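Endoglucanase E-5 (Thermobifida fusca, PDB 2CKS) hydrolyses internal beta-1,4-glucosidic linkages of cellulose, lichenin and cereal beta-glucans through its glycoside hydrolase family 5 catalytic domain, the part present here. Local coordinates at residues E235-G241 / F271-A275; N243-D249 / A295-W299; H34-W38 / S63-D69. One frame throughout, in Å; residues are numbered along the deposited sequence.

Interaction 1 (E235-G241 / F271-A275); sequences ETYTGDG and FRSGA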
loop_
_atom_site.group_PDB
_atom_site.type_symbol
_atom_site.label_atom_id
_atom_site.label_comp_id
_atom_site.label_asym_id
_atom_site.label_seq_id
_atom_site.Cartn_x
_atom_site.Cartn_y
_atom_site.Cartn_z
ATOM N N GLU A 235 -7.507 7.026 12.652
ATOM C CA GLU A 235 -7.299 8.203 13.500
ATOM C C GLU A 235 -7.089 9.443 12.631
ATOM O O GLU A 235 -7.601 9.496 11.519
ATOM C CB GLU A 235 -6.165 7.958 14.509
ATOM C CG GLU A 235 -4.793 7.738 13.908
ATOM C CD GLU A 235 -4.644 6.356 13.321
ATOM O OE1 GLU A 235 -4.405 6.252 12.100
ATOM O OE2 GLU A 235 -4.811 5.377 14.082
ATOM N N THR A 236 -6.406 10.460 13.138
ATOM C CA THR A 236 -6.215 11.692 12.369
ATOM C C THR A 236 -5.109 11.508 11.341
ATOM O O THR A 236 -4.425 10.492 11.335
ATOM C CB THR A 236 -5.871 12.899 13.285
ATOM O OG1 THR A 236 -4.516 12.798 13.739
ATOM C CG2 THR A 236 -6.717 12.906 14.558
ATOM N N TYR A 237 -4.938 12.518 10.491
ATOM C CA TYR A 237 -3.983 12.489 9.382
ATOM C C TYR A 237 -2.507 12.332 9.773
ATOM O O TYR A 237 -1.685 12.030 8.916
ATOM C CB TYR A 237 -4.143 13.748 8.517
ATOM C CG TYR A 237 -3.687 15.021 9.195
ATOM C CD1 TYR A 237 -2.378 15.470 9.063
ATOM C CD2 TYR A 237 -4.559 15.772 9.973
ATOM C CE1 TYR A 237 -1.951 16.637 9.689
ATOM C CE2 TYR A 237 -4.139 16.946 10.607
ATOM C CZ TYR A 237 -2.834 17.368 10.458
ATOM N N THR A 238 -2.174 12.552 11.045
ATOM C CA THR A 238 -0.817 12.319 11.552
ATOM C C THR A 238 -0.511 10.835 11.784
ATOM O O THR A 238 0.645 10.464 11.990
ATOM C CB THR A 238 -0.595 13.066 12.891
ATOM O OG1 THR A 238 -1.493 12.565 13.892
ATOM C CG2 THR A 238 -0.949 14.552 12.783
ATOM N N GLY A 239 -1.543 9.993 11.758
ATOM C CA GLY A 239 -1.420 8.601 12.155
ATOM C C GLY A 239 -1.536 8.402 13.659
ATOM O O GLY A 239 -1.298 7.302 14.169
ATOM N N ASP A 240 -1.938 9.461 14.362
ATOM C CA ASP A 240 -2.095 9.438 15.809
ATOM C C ASP A 240 -3.421 10.098 16.199
ATOM O O ASP A 240 -4.165 10.572 15.339
ATOM C CB ASP A 240 -0.906 10.155 16.469
ATOM C CG ASP A 240 -0.603 9.650 17.886
ATOM O OD1 ASP A 240 -1.272 8.721 18.385
ATOM O OD2 ASP A 240 0.304 10.151 18.590
ATOM N N GLY A 241 -3.726 10.101 17.491
ATOM C CA GLY A 241 -4.951 10.698 17.993
ATOM C C GLY A 241 -6.070 9.691 18.158
ATOM O O GLY A 241 -5.876 8.475 18.012
ATOM N N PHE A 271 4.760 4.290 18.736
ATOM C CA PHE A 271 3.936 4.829 19.824
ATOM C C PHE A 271 2.559 5.339 19.389
ATOM O O PHE A 271 1.632 5.405 20.200
ATOM C CB PHE A 271 4.694 5.934 20.578
ATOM C CG PHE A 271 4.761 7.249 19.848
ATOM C CD1 PHE A 271 5.836 7.548 19.020
ATOM C CD2 PHE A 271 3.754 8.205 20.011
ATOM C CE1 PHE A 271 5.903 8.770 18.351
ATOM C CE2 PHE A 271 3.812 9.425 19.345
ATOM C CZ PHE A 271 4.882 9.712 18.515
ATOM N N ARG A 272 2.432 5.714 18.128
ATOM C CA ARG A 272 1.207 6.316 17.633
ATOM C C ARG A 272 0.056 5.319 17.614
ATOM O O ARG A 272 0.263 4.109 17.511
ATOM C CB ARG A 272 1.434 6.891 16.245
ATOM C CG ARG A 272 2.422 8.051 16.225
ATOM C CD ARG A 272 2.702 8.558 14.827
ATOM N NE ARG A 272 3.648 9.671 14.810
ATOM C CZ ARG A 272 4.975 9.557 14.878
ATOM N NH1 ARG A 272 5.568 8.372 14.972
ATOM N NH2 ARG A 272 5.724 10.654 14.852
ATOM N N SER A 273 -1.164 5.837 17.720
ATOM C CA SER A 273 -2.337 4.983 17.886
ATOM C C SER A 273 -2.606 4.093 16.666
ATOM O O SER A 273 -3.217 3.038 16.804
ATOM C CB SER A 273 -3.577 5.823 18.220
ATOM O OG SER A 273 -3.908 6.680 17.157
ATOM N N GLY A 274 -2.154 4.518 15.486
ATOM C CA GLY A 274 -2.358 3.769 14.262
ATOM C C GLY A 274 -1.492 2.533 14.118
ATOM O O GLY A 274 -1.827 1.625 13.359
ATOM N N ALA A 275 -0.362 2.506 14.811
ATOM C CA ALA A 275 0.483 1.323 14.825
ATOM C C ALA A 275 -0.224 0.290 15.670
ATOM O O ALA A 275 -0.586 0.554 16.813
ATOM C CB ALA A 275 1.853 1.636 15.394
#
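Ser273 supplies two of the three hydrogen bonds that join these loops. Its hydroxyl OG donates to the carbonyl O of Gly241 at 2.8 Å, and its backbone N donates to the carboxylate OD1 of Asp240 at 3.0 Å. The third runs between main chains, from Gly274 N to Gly239 O at 3.2 Å. The acceptors are held in place by the 235-241 loop itself: a type I turn spans Thr236 to Gly239, Thr238 OG1 takes the N-H of Asp240 in an ST turn (3.2 Å), and Thr236 donates to the Asp240 carbonyl O both from its backbone N (3.1 Å) and from OG1 (2.8 Å). Across the gap, Arg272 to Ala275 form a second type I turn, which presents two successive N-H groups to the acceptors. Gly274 lies so close that its CA is 2.9 Å from Glu235 OE2, and a CB there would clash with both Glu235 OE1 and Gly239 O. Gly239, at a positive phi of 84°, would press a CB against the carbonyl O of Thr238. Packing at the margin is looser: Arg272 CB rests 3.5 Å from Gly239 O while its guanidinium turns to Asp270, and the Phe271 ring brings CE2 to 3.7 Å from Asp240 OD2. The loops follow barrel strands 227-233 and 262-265, so the contact ties the seventh and eighth beta-alpha loops of the TIM barrel together on the catalytic side. With backbone groups in all three bonds and little apolar surface, their mutual position probably rests mainly on directional hydrogen bonds and close approach at the glycines.

Interaction 2 (N243-D249 / A295-W299); sequences NDFQMAD and ASGQW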
loop_
_atom_site.group_PDB
_atom_site.type_symbol
_atom_site.label_atom_id
_atom_site.label_comp_id
_atom_site.label_asym_id
_atom_site.label_seq_id
_atom_site.Cartn_x
_atom_site.Cartn_y
_atom_site.Cartn_z
ATOM N N ASN A 243 -9.407 7.502 17.642
ATOM C CA ASN A 243 -10.016 6.749 16.562
ATOM C C ASN A 243 -11.443 7.186 16.288
ATOM O O ASN A 243 -12.201 7.523 17.212
ATOM C CB ASN A 243 -10.000 5.268 16.900
ATOM C CG ASN A 243 -8.607 4.696 16.873
ATOM O OD1 ASN A 243 -7.921 4.771 15.856
ATOM N ND2 ASN A 243 -8.166 4.154 17.996
ATOM N N ASP A 244 -11.812 7.188 15.015
ATOM C CA ASP A 244 -13.208 7.309 14.637
ATOM C C ASP A 244 -13.614 6.063 13.884
ATOM O O ASP A 244 -13.574 6.032 12.659
ATOM C CB ASP A 244 -13.445 8.554 13.794
ATOM C CG ASP A 244 -14.926 8.855 13.611
ATOM O OD1 ASP A 244 -15.761 7.942 13.753
ATOM O OD2 ASP A 244 -15.341 9.989 13.328
ATOM N N PHE A 245 -13.997 5.025 14.621
ATOM C CA PHE A 245 -14.333 3.754 14.008
ATOM C C PHE A 245 -15.663 3.817 13.266
ATOM O O PHE A 245 -15.886 3.042 12.349
ATOM C CB PHE A 245 -14.328 2.621 15.042
ATOM C CG PHE A 245 -12.970 2.335 15.632
ATOM C CD1 PHE A 245 -12.773 2.345 17.004
ATOM C CD2 PHE A 245 -11.891 2.040 14.811
ATOM C CE1 PHE A 245 -11.526 2.079 17.545
ATOM C CE2 PHE A 245 -10.647 1.766 15.345
ATOM C CZ PHE A 245 -10.464 1.781 16.714
ATOM N N GLN A 246 -16.552 4.724 13.667
ATOM C CA GLN A 246 -17.812 4.876 12.960
ATOM C C GLN A 246 -17.555 5.335 11.527
ATOM O O GLN A 246 -18.081 4.761 10.587
ATOM C CB GLN A 246 -18.739 5.856 13.691
ATOM C CG GLN A 246 -20.150 5.905 13.133
ATOM C CD GLN A 246 -20.895 4.572 13.243
ATOM O OE1 GLN A 246 -20.508 3.688 14.012
ATOM N NE2 GLN A 246 -21.962 4.435 12.474
ATOM N N MET A 247 -16.722 6.353 11.360
ATOM C CA MET A 247 -16.388 6.843 10.029
ATOM C C MET A 247 -15.599 5.783 9.271
ATOM O O MET A 247 -15.844 5.528 8.091
ATOM C CB MET A 247 -15.576 8.137 10.112
ATOM C CG MET A 247 -15.304 8.768 8.760
ATOM S SD MET A 247 -16.789 9.507 8.034
ATOM C CE MET A 247 -16.570 9.026 6.369
ATOM N N ALA A 248 -14.647 5.159 9.960
ATOM C CA ALA A 248 -13.809 4.140 9.348
ATOM C C ALA A 248 -14.653 2.991 8.810
ATOM O O ALA A 248 -14.383 2.480 7.730
ATOM C CB ALA A 248 -12.791 3.623 10.350
ATOM N N ASP A 249 -15.687 2.602 9.551
ATOM C CA ASP A 249 -16.576 1.520 9.126
ATOM C C ASP A 249 -17.341 1.895 7.843
ATOM O O ASP A 249 -17.663 1.026 7.040
ATOM C CB ASP A 249 -17.584 1.174 10.236
ATOM C CG ASP A 249 -16.982 0.358 11.370
ATOM O OD1 ASP A 249 -15.863 -0.186 11.223
ATOM O OD2 ASP A 249 -17.573 0.201 12.463
ATOM N N ALA A 295 -6.223 -0.283 20.178
ATOM C CA ALA A 295 -7.624 -0.347 19.760
ATOM C C ALA A 295 -7.771 -0.504 18.243
ATOM O O ALA A 295 -8.563 -1.320 17.773
ATOM C CB ALA A 295 -8.351 0.886 20.233
ATOM N N SER A 296 -6.983 0.260 17.488
ATOM C CA SER A 296 -6.999 0.197 16.025
ATOM C C SER A 296 -6.543 -1.175 15.538
ATOM O O SER A 296 -7.023 -1.669 14.515
ATOM C CB SER A 296 -6.111 1.305 15.428
ATOM O OG SER A 296 -4.740 1.090 15.715
ATOM N N GLY A 297 -5.617 -1.780 16.274
ATOM C CA GLY A 297 -5.131 -3.120 15.997
ATOM C C GLY A 297 -6.196 -4.188 16.151
ATOM O O GLY A 297 -6.349 -5.048 15.294
ATOM N N GLN A 298 -6.943 -4.143 17.245
ATOM C CA GLN A 298 -8.018 -5.107 17.451
ATOM C C GLN A 298 -9.096 -4.927 16.384
ATOM O O GLN A 298 -9.637 -5.905 15.884
ATOM C CB GLN A 298 -8.630 -5.007 18.848
ATOM C CG GLN A 298 -9.618 -6.153 19.150
ATOM C CD GLN A 298 -9.056 -7.553 18.841
ATOM O OE1 GLN A 298 -8.173 -8.044 19.549
ATOM N NE2 GLN A 298 -9.556 -8.182 17.765
ATOM N N TRP A 299 -9.371 -3.674 16.030
ATOM C CA TRP A 299 -10.387 -3.340 15.042
ATOM C C TRP A 299 -10.022 -3.929 13.691
ATOM O O TRP A 299 -10.834 -4.603 13.077
ATOM C CB TRP A 299 -10.557 -1.821 14.959
ATOM C CG TRP A 299 -11.497 -1.340 13.924
ATOM C CD1 TRP A 299 -12.838 -1.165 14.058
ATOM C CD2 TRP A 299 -11.169 -0.940 12.596
ATOM N NE1 TRP A 299 -13.375 -0.686 12.885
ATOM C CE2 TRP A 299 -12.365 -0.529 11.973
ATOM C CE3 TRP A 299 -9.978 -0.870 11.867
ATOM C CZ2 TRP A 299 -12.406 -0.073 10.657
ATOM C CZ3 TRP A 299 -10.022 -0.414 10.556
ATOM C CH2 TRP A 299 -11.227 -0.030 9.968
HETATM O O HOH W 1 -5.648 2.671 18.412
HETATM O O HOH W 2 -16.250 -0.625 14.507
#
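The opening turns of two helices run side by side here, the axes of 245-249 and 295-299 inclined at 32° and no closer than 12.5 Å. At that spacing the backbones stay apart, the nearest CA atoms being those of Asn243 and Ser296 at 7.2 Å, and large side chains fill the gap. Asp244 is the N-cap of the first helix, its OD1 accepting from Met247 N at 3.0 Å, while its other carboxylate oxygen meets Arg211. Trp299 reaches across from the second helix. Its five-membered ring forms an offset stack with the Phe245 ring, with centroids 4.3 Å apart and planes at 22°, and its CZ2 lies 3.7 Å from Ala248 CB. In the TIM barrel of this family 5 domain, helix 245-258 follows the seventh strand, and helix 295-304, the last of the chain, comes after the eighth strand and the short helix 281-284, so the contact joins neighbouring members of the outer helical layer, away from the active site. The indole also has a polar anchor: Trp299 NE1 donates to Asp249 OD1 at 3.0 Å, and the same oxygen forms a salt bridge with Lys303. Ahead of the first helix, Asn243 ND2 and Ser296 N both donate to one water, at 3.0 and 2.9 Å. Asn243 OD1 is hydrogen-bonded to Thr234 OG1. The far end of the Phe245 ring, at CZ, packs 4.2 Å from Ala295 CB.

Interaction 3 (H34-W38 / S63-D69); sequences HGIQW and SMYIQED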
loop_
_atom_site.group_PDB
_atom_site.type_symbol
_atom_site.label_atom_id
_atom_site.label_comp_id
_atom_site.label_asym_id
_atom_site.label_seq_id
_atom_site.Cartn_x
_atom_site.Cartn_y
_atom_site.Cartn_z
ATOM N N HIS A 34 5.382 -0.245 8.617
ATOM C CA HIS A 34 5.862 1.115 8.758
ATOM C C HIS A 34 7.197 1.130 8.010
ATOM O O HIS A 34 7.579 0.144 7.373
ATOM C CB HIS A 34 5.995 1.470 10.239
ATOM C CG HIS A 34 5.965 2.942 10.528
ATOM N ND1 HIS A 34 5.358 3.458 11.654
ATOM C CD2 HIS A 34 6.478 4.005 9.862
ATOM C CE1 HIS A 34 5.495 4.773 11.664
ATOM N NE2 HIS A 34 6.169 5.129 10.587
ATOM N N GLY A 35 7.924 2.227 8.067
ATOM C CA GLY A 35 9.150 2.329 7.308
ATOM C C GLY A 35 10.146 1.307 7.803
ATOM O O GLY A 35 10.385 1.224 9.004
ATOM N N ILE A 36 10.739 0.531 6.894
ATOM C CA ILE A 36 11.669 -0.520 7.312
ATOM C C ILE A 36 12.989 0.025 7.897
ATOM O O ILE A 36 13.716 -0.700 8.572
ATOM C CB ILE A 36 11.912 -1.566 6.182
ATOM C CG1 ILE A 36 12.693 -0.978 5.012
ATOM C CG2 ILE A 36 10.575 -2.168 5.723
ATOM C CD1 ILE A 36 13.212 -2.036 4.033
ATOM N N GLN A 37 13.282 1.305 7.678
ATOM C CA GLN A 37 14.453 1.936 8.298
ATOM C C GLN A 37 14.281 2.188 9.799
ATOM O O GLN A 37 15.262 2.431 10.509
ATOM C CB GLN A 37 14.792 3.251 7.580
ATOM C CG GLN A 37 14.012 4.481 8.025
ATOM C CD GLN A 37 12.695 4.685 7.287
ATOM O OE1 GLN A 37 12.109 3.739 6.754
ATOM N NE2 GLN A 37 12.223 5.933 7.262
ATOM N N TRP A 38 13.035 2.163 10.267
ATOM C CA TRP A 38 12.724 2.387 11.676
ATOM C C TRP A 38 12.157 1.153 12.376
ATOM O O TRP A 38 12.386 0.962 13.571
ATOM C CB TRP A 38 11.709 3.512 11.821
ATOM C CG TRP A 38 12.158 4.849 11.361
ATOM C CD1 TRP A 38 13.371 5.433 11.573
ATOM C CD2 TRP A 38 11.378 5.795 10.638
ATOM N NE1 TRP A 38 13.397 6.686 11.009
ATOM C CE2 TRP A 38 12.176 6.935 10.437
ATOM C CE3 TRP A 38 10.069 5.799 10.139
ATOM C CZ2 TRP A 38 11.720 8.058 9.753
ATOM C CZ3 TRP A 38 9.618 6.914 9.453
ATOM C CH2 TRP A 38 10.442 8.026 9.269
ATOM N N SER A 63 6.829 -0.972 3.050
ATOM C CA SER A 63 7.022 0.458 2.908
ATOM C C SER A 63 8.483 0.805 3.114
ATOM O O SER A 63 9.011 0.681 4.216
ATOM C CB SER A 63 6.140 1.226 3.891
ATOM O OG SER A 63 4.768 1.040 3.565
ATOM N N MET A 64 9.127 1.218 2.038
ATOM C CA MET A 64 10.527 1.609 2.069
ATOM C C MET A 64 10.653 3.100 1.792
ATOM O O MET A 64 10.541 3.545 0.650
ATOM C CB MET A 64 11.316 0.823 1.025
ATOM C CG MET A 64 12.825 1.110 1.035
ATOM S SD MET A 64 13.697 0.176 -0.215
ATOM C CE MET A 64 13.208 1.091 -1.689
ATOM N N TYR A 65 10.871 3.876 2.847
ATOM C CA TYR A 65 11.186 5.287 2.705
ATOM C C TYR A 65 12.502 5.429 1.951
ATOM O O TYR A 65 13.355 4.550 1.997
ATOM C CB TYR A 65 11.349 5.956 4.058
ATOM C CG TYR A 65 10.091 6.280 4.823
ATOM C CD1 TYR A 65 9.281 5.277 5.333
ATOM C CD2 TYR A 65 9.742 7.598 5.079
ATOM C CE1 TYR A 65 8.154 5.569 6.071
ATOM C CE2 TYR A 65 8.606 7.904 5.817
ATOM C CZ TYR A 65 7.823 6.882 6.309
ATOM O OH TYR A 65 6.691 7.164 7.044
ATOM N N ILE A 66 12.643 6.541 1.241
ATOM C CA ILE A 66 13.841 6.811 0.452
ATOM C C ILE A 66 14.713 7.824 1.189
ATOM O O ILE A 66 15.891 7.579 1.423
ATOM C CB ILE A 66 13.450 7.311 -0.964
ATOM C CG1 ILE A 66 12.301 6.469 -1.553
ATOM C CG2 ILE A 66 14.683 7.314 -1.872
ATOM C CD1 ILE A 66 12.561 4.998 -1.628
ATOM N N GLN A 67 14.105 8.943 1.561
ATOM C CA GLN A 67 14.699 9.890 2.488
ATOM C C GLN A 67 14.376 9.431 3.919
ATOM O O GLN A 67 14.023 8.273 4.124
ATOM C CB GLN A 67 14.204 11.302 2.172
ATOM C CG GLN A 67 14.895 11.907 0.948
ATOM C CD GLN A 67 14.500 11.256 -0.374
ATOM O OE1 GLN A 67 13.315 11.156 -0.693
ATOM N NE2 GLN A 67 15.494 10.827 -1.144
ATOM N N GLU A 68 14.547 10.306 4.911
ATOM C CA GLU A 68 14.241 9.987 6.311
ATOM C C GLU A 68 14.975 8.723 6.778
ATOM O O GLU A 68 14.402 7.850 7.430
ATOM C CB GLU A 68 12.722 9.913 6.525
ATOM C CG GLU A 68 12.016 11.186 6.063
ATOM C CD GLU A 68 10.525 11.204 6.329
ATOM O OE1 GLU A 68 10.112 11.049 7.506
ATOM O OE2 GLU A 68 9.760 11.384 5.356
ATOM N N ASP A 69 16.260 8.657 6.433
ATOM C CA ASP A 69 17.168 7.572 6.823
ATOM C C ASP A 69 16.881 6.244 6.125
ATOM O O ASP A 69 17.339 5.189 6.569
ATOM C CB ASP A 69 17.188 7.394 8.348
ATOM C CG ASP A 69 17.686 8.635 9.065
ATOM O OD1 ASP A 69 17.036 9.054 10.045
ATOM O OD2 ASP A 69 18.714 9.246 8.712
HETATM O O HOH W 3 12.927 2.442 4.463
#
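Gln37, Tyr65 and Trp38 account for much of the surface buried here. Gln37 NE2 sits over one face of the Tyr65 ring, 3.3 Å from its CG, and donates to the carbonyl O of Glu68 at 2.9 Å. Gln37 OE1 receives a hydrogen bond from a water (2.8 Å) that also donates to Tyr65 O (3.3 Å). Trp38 directs its edge at the Tyr65 ring in an edge-to-face pair, centroids 4.8 Å apart and planes at 58°, and brings CH2 to 3.5 Å from Glu68 OE1. Gly35 packs beside the tyrosine ring, its CA 3.6 Å from Tyr65 CD1, where a CB would clash. Deeper in, Ile36 N donates to Ser63 O at 3.2 Å, linking the first beta-alpha loop to barrel strand 59-65. Ser63 OG bonds to Asp99, and its side chain is about 5 Å from that of Glu231, the nucleophile by similarity. Asp69, at the outer end, binds a zinc ion through OD1. Gln37 NE2 and Trp38 thus meet the same face of Tyr65, so polar and aromatic contacts hold the ring from one side, its side chain about 8 Å from that of Glu139, the probable proton donor.

Interactions 1 and 2 adjoin, with centres 11 Å apart, and their segments alternate along the chain. Ser273 O and Ser296 OG, 2.7 Å apart in a probable hydrogen bond, connect the eighth-strand loop to the start of the final helix; Glu235 OE2 packs 3.6 Å from Asn243 OD1. Interaction 3 precedes both in sequence, its centre 17 Å from that of interaction 1 and 25 Å from that of interaction 2. Interactions 1 and 3 both lie close to the active site: Gly239 is about 8 Å, and the side chain of Ser63 about 5 Å, from the side chain of Glu231, the probable nucleophile. Interaction 2 lies farther out, among the barrel's outer helices.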